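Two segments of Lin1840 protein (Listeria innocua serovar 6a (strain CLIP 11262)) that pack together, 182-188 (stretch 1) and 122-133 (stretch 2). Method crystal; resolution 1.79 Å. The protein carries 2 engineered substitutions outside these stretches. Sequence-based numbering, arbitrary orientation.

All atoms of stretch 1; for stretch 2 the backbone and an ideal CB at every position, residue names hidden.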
# COMPACT_ATOMS: atom_id res chain seq x y z
N ASN A 182 -23.79 -18.99 -33.41
CA ASN A 182 -24.59 -18.45 -32.37
C ASN A 182 -24.39 -16.91 -32.36
O ASN A 182 -23.61 -16.37 -31.57
CB ASN A 182 -24.14 -19.04 -31.00
CG ASN A 182 -24.31 -20.55 -30.91
OD1 ASN A 182 -23.66 -21.26 -30.11
ND2 ASN A 182 -25.15 -21.05 -31.73
N LEU A 183 -25.14 -16.20 -33.21
CA LEU A 183 -24.90 -14.79 -33.44
C LEU A 183 -25.57 -13.84 -32.47
O LEU A 183 -25.45 -12.60 -32.63
CB LEU A 183 -25.33 -14.43 -34.89
CG LEU A 183 -24.75 -15.31 -36.02
CD1 LEU A 183 -25.02 -14.72 -37.38
CD2 LEU A 183 -23.25 -15.62 -35.84
N GLU A 184 -26.15 -14.39 -31.41
CA GLU A 184 -26.64 -13.58 -30.26
C GLU A 184 -25.68 -13.63 -29.05
O GLU A 184 -25.86 -12.92 -28.07
CB GLU A 184 -27.99 -14.07 -29.74
CG GLU A 184 -29.13 -13.84 -30.74
CD GLU A 184 -30.46 -14.44 -30.29
OE1 GLU A 184 -30.56 -14.92 -29.11
OE2 GLU A 184 -31.42 -14.40 -31.12
N GLN A 185 -24.68 -14.49 -29.16
CA GLN A 185 -23.49 -14.50 -28.27
C GLN A 185 -22.36 -13.73 -28.93
O GLN A 185 -22.36 -13.48 -30.14
CB GLN A 185 -22.99 -15.92 -28.11
CG GLN A 185 -23.99 -16.96 -27.73
CD GLN A 185 -24.64 -16.75 -26.43
OE1 GLN A 185 -25.71 -17.28 -26.23
NE2 GLN A 185 -24.04 -15.97 -25.54
N MET A 186 -21.37 -13.33 -28.12
CA MET A 186 -20.27 -12.51 -28.62
C MET A 186 -18.97 -12.93 -27.93
O MET A 186 -18.99 -13.63 -26.91
CB MET A 186 -20.56 -11.04 -28.34
CG MET A 186 -20.49 -10.60 -26.88
SD MET A 186 -21.20 -8.98 -26.59
CE MET A 186 -20.35 -7.96 -27.75
N ALA A 187 -17.84 -12.50 -28.47
CA ALA A 187 -16.55 -12.75 -27.84
C ALA A 187 -16.37 -11.86 -26.61
O ALA A 187 -16.69 -10.66 -26.60
CB ALA A 187 -15.43 -12.55 -28.79
N ALA A 188 -15.78 -12.48 -25.58
CA ALA A 188 -15.37 -11.78 -24.37
C ALA A 188 -13.89 -11.47 -24.43
O ALA A 188 -13.14 -12.19 -25.06
CB ALA A 188 -15.72 -12.64 -23.16
N UNK A 122 -26.71 -8.92 -22.11
CA UNK A 122 -25.79 -7.94 -22.63
C UNK A 122 -25.43 -8.32 -24.06
O UNK A 122 -25.45 -7.48 -24.95
CB UNK A 122 -24.54 -7.84 -21.75
N UNK A 123 -25.07 -9.59 -24.25
CA UNK A 123 -24.68 -10.08 -25.59
C UNK A 123 -25.85 -10.10 -26.57
O UNK A 123 -25.67 -9.75 -27.71
CB UNK A 123 -24.09 -11.49 -25.48
N UNK A 124 -27.03 -10.46 -26.09
CA UNK A 124 -28.24 -10.43 -26.94
C UNK A 124 -28.42 -9.02 -27.53
O UNK A 124 -28.65 -8.83 -28.72
CB UNK A 124 -29.48 -10.84 -26.14
N UNK A 125 -28.31 -8.03 -26.65
CA UNK A 125 -28.48 -6.64 -27.05
C UNK A 125 -27.33 -6.05 -27.85
O UNK A 125 -27.56 -5.37 -28.86
CB UNK A 125 -28.70 -5.78 -25.80
N UNK A 126 -26.09 -6.35 -27.43
CA UNK A 126 -24.91 -5.80 -28.03
C UNK A 126 -24.78 -6.36 -29.44
O UNK A 126 -24.47 -5.59 -30.37
CB UNK A 126 -23.67 -6.11 -27.19
N UNK A 127 -25.07 -7.65 -29.61
CA UNK A 127 -25.02 -8.22 -30.99
C UNK A 127 -26.09 -7.62 -31.86
O UNK A 127 -25.89 -7.49 -33.06
CB UNK A 127 -25.18 -9.74 -30.97
N UNK A 128 -27.26 -7.35 -31.29
CA UNK A 128 -28.35 -6.71 -32.03
C UNK A 128 -27.96 -5.34 -32.54
O UNK A 128 -28.49 -4.93 -33.60
CB UNK A 128 -29.60 -6.59 -31.15
N UNK A 129 -26.97 -4.69 -31.89
CA UNK A 129 -26.55 -3.38 -32.32
C UNK A 129 -25.20 -3.44 -33.05
O UNK A 129 -24.55 -2.43 -33.23
CB UNK A 129 -26.47 -2.44 -31.12
N UNK A 130 -24.76 -4.65 -33.43
CA UNK A 130 -23.65 -4.84 -34.32
C UNK A 130 -22.26 -5.10 -33.74
O UNK A 130 -21.30 -5.10 -34.46
CB UNK A 130 -23.56 -3.60 -35.21
N UNK A 131 -22.18 -5.27 -32.43
CA UNK A 131 -20.91 -5.52 -31.74
C UNK A 131 -20.53 -6.99 -31.68
O UNK A 131 -21.34 -7.81 -31.34
CB UNK A 131 -20.98 -4.96 -30.32
N UNK A 132 -19.25 -7.29 -31.93
CA UNK A 132 -18.72 -8.66 -31.98
C UNK A 132 -18.00 -9.06 -30.71
O UNK A 132 -17.95 -10.24 -30.41
CB UNK A 132 -17.77 -8.81 -33.17
N UNK A 133 -17.36 -8.11 -30.04
CA UNK A 133 -16.56 -8.35 -28.83
C UNK A 133 -16.91 -7.36 -27.75
O UNK A 133 -17.11 -6.19 -28.03
CB UNK A 133 -15.06 -8.27 -29.14

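Position 122 lies on the helix with its CB sideways to stretch 1 and nothing of that stretch within 5.5 Å. Many side chains would suit it. It is S122, hydrogen-bonded elsewhere in the structure.

Position 123 points toward stretch 1. Its ideal CB is 3.4 Å from E184 O and 4.0 Å from M186 CG, so space is short and a small residue suits best. It is A123. Its CB packs on M186 CG at 3.9 Å.

Position 124 points sideways, with its ideal CB 4.6 Å from E184 O. A longer chain, apolar or polar, could reach along the stem of E184; a basic one could approach its carboxylate. The residue is L124. Its end comes nearer than its CB, and CD1 reaches 3.6 Å from E184 OE1, a contact without a hydrogen bond.

Position 125 points away, so stretch 1 sets no limit. It is E125, bonded elsewhere in the structure.

Position 126 points toward stretch 1. Its ideal CB is already 3.8 Å from M186 SD, which favours a small apolar residue. It is A126, whose CB keeps that contact.

Position 127 also points toward stretch 1. Its ideal CB is 3.3 Å from L183 O. A compact side chain is called for: alanine, serine, threonine or valine. It is T127, in the p rotamer. OG1 donates to A123 O at 2.7 Å, one turn back. The methyl CG2 lies 3.5 Å from Q185 O and 3.9 Å from M186 CB.

Positions 128 and 129 have nothing of stretch 1 near their CB atoms and leave the choice open. They are A128 and D129, the latter being where helical angles end.

Position 130 has phi/psi of 96/7°. A CB would jam against the preceding carbonyl oxygen, so glycine is expected. It is G130.

Position 131 points sideways, its ideal CB 4.0 Å from M186 CE. Many residues fit if they turn outward. H131 does so: its ring leads away from stretch 1.

Position 132 points away, so stretch 1 sets no limit on its side chain. Its carbonyl O accepts a hydrogen bond from A187 N at 3.0 Å. The residue is H132.

Position 133 pairs with A187 in a parallel bridge, with both side chains on the same sheet face. Beside a small alanine, a beta-branched or other apolar residue suits. It is V133, whose CG2 lies 4.1 Å from A187 CB. V133 CA also makes a CA-H...O contact with A187 O at 3.2 Å.

Stretch 2 122-133: SALEATADGHHV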
# COMPACT_ATOMS: atom_id res chain seq x y z
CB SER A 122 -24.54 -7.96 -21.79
OG SER A 122 -24.79 -7.41 -20.47
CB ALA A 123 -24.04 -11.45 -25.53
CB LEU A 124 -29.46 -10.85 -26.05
CG LEU A 124 -30.83 -10.60 -26.71
CD1 LEU A 124 -31.09 -11.66 -27.75
CD2 LEU A 124 -31.90 -10.52 -25.67
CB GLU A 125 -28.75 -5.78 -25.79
CG GLU A 125 -30.08 -6.14 -25.10
CD GLU A 125 -30.44 -5.18 -24.02
OE1 GLU A 125 -29.53 -4.46 -23.52
OE2 GLU A 125 -31.65 -5.12 -23.65
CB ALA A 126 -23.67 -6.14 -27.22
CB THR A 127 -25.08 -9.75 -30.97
OG1 THR A 127 -26.28 -10.22 -30.31
CG2 THR A 127 -23.83 -10.33 -30.26
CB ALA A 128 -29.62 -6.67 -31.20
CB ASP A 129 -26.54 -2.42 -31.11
CG ASP A 129 -27.10 -1.08 -31.42
OD1 ASP A 129 -27.77 -0.92 -32.47
OD2 ASP A 129 -26.90 -0.17 -30.61
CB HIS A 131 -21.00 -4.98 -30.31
CG HIS A 131 -21.39 -3.53 -30.22
ND1 HIS A 131 -20.58 -2.50 -30.66
CD2 HIS A 131 -22.54 -2.95 -29.80
CE1 HIS A 131 -21.20 -1.35 -30.48
NE2 HIS A 131 -22.39 -1.60 -29.97
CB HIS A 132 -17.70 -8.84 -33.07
CG HIS A 132 -18.22 -8.40 -34.41
ND1 HIS A 132 -17.40 -7.92 -35.40
CD2 HIS A 132 -19.48 -8.37 -34.91
CE1 HIS A 132 -18.13 -7.56 -36.45
NE2 HIS A 132 -19.39 -7.85 -36.20
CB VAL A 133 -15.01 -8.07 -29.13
CG1 VAL A 133 -14.09 -8.32 -27.97
CG2 VAL A 133 -14.53 -8.88 -30.30
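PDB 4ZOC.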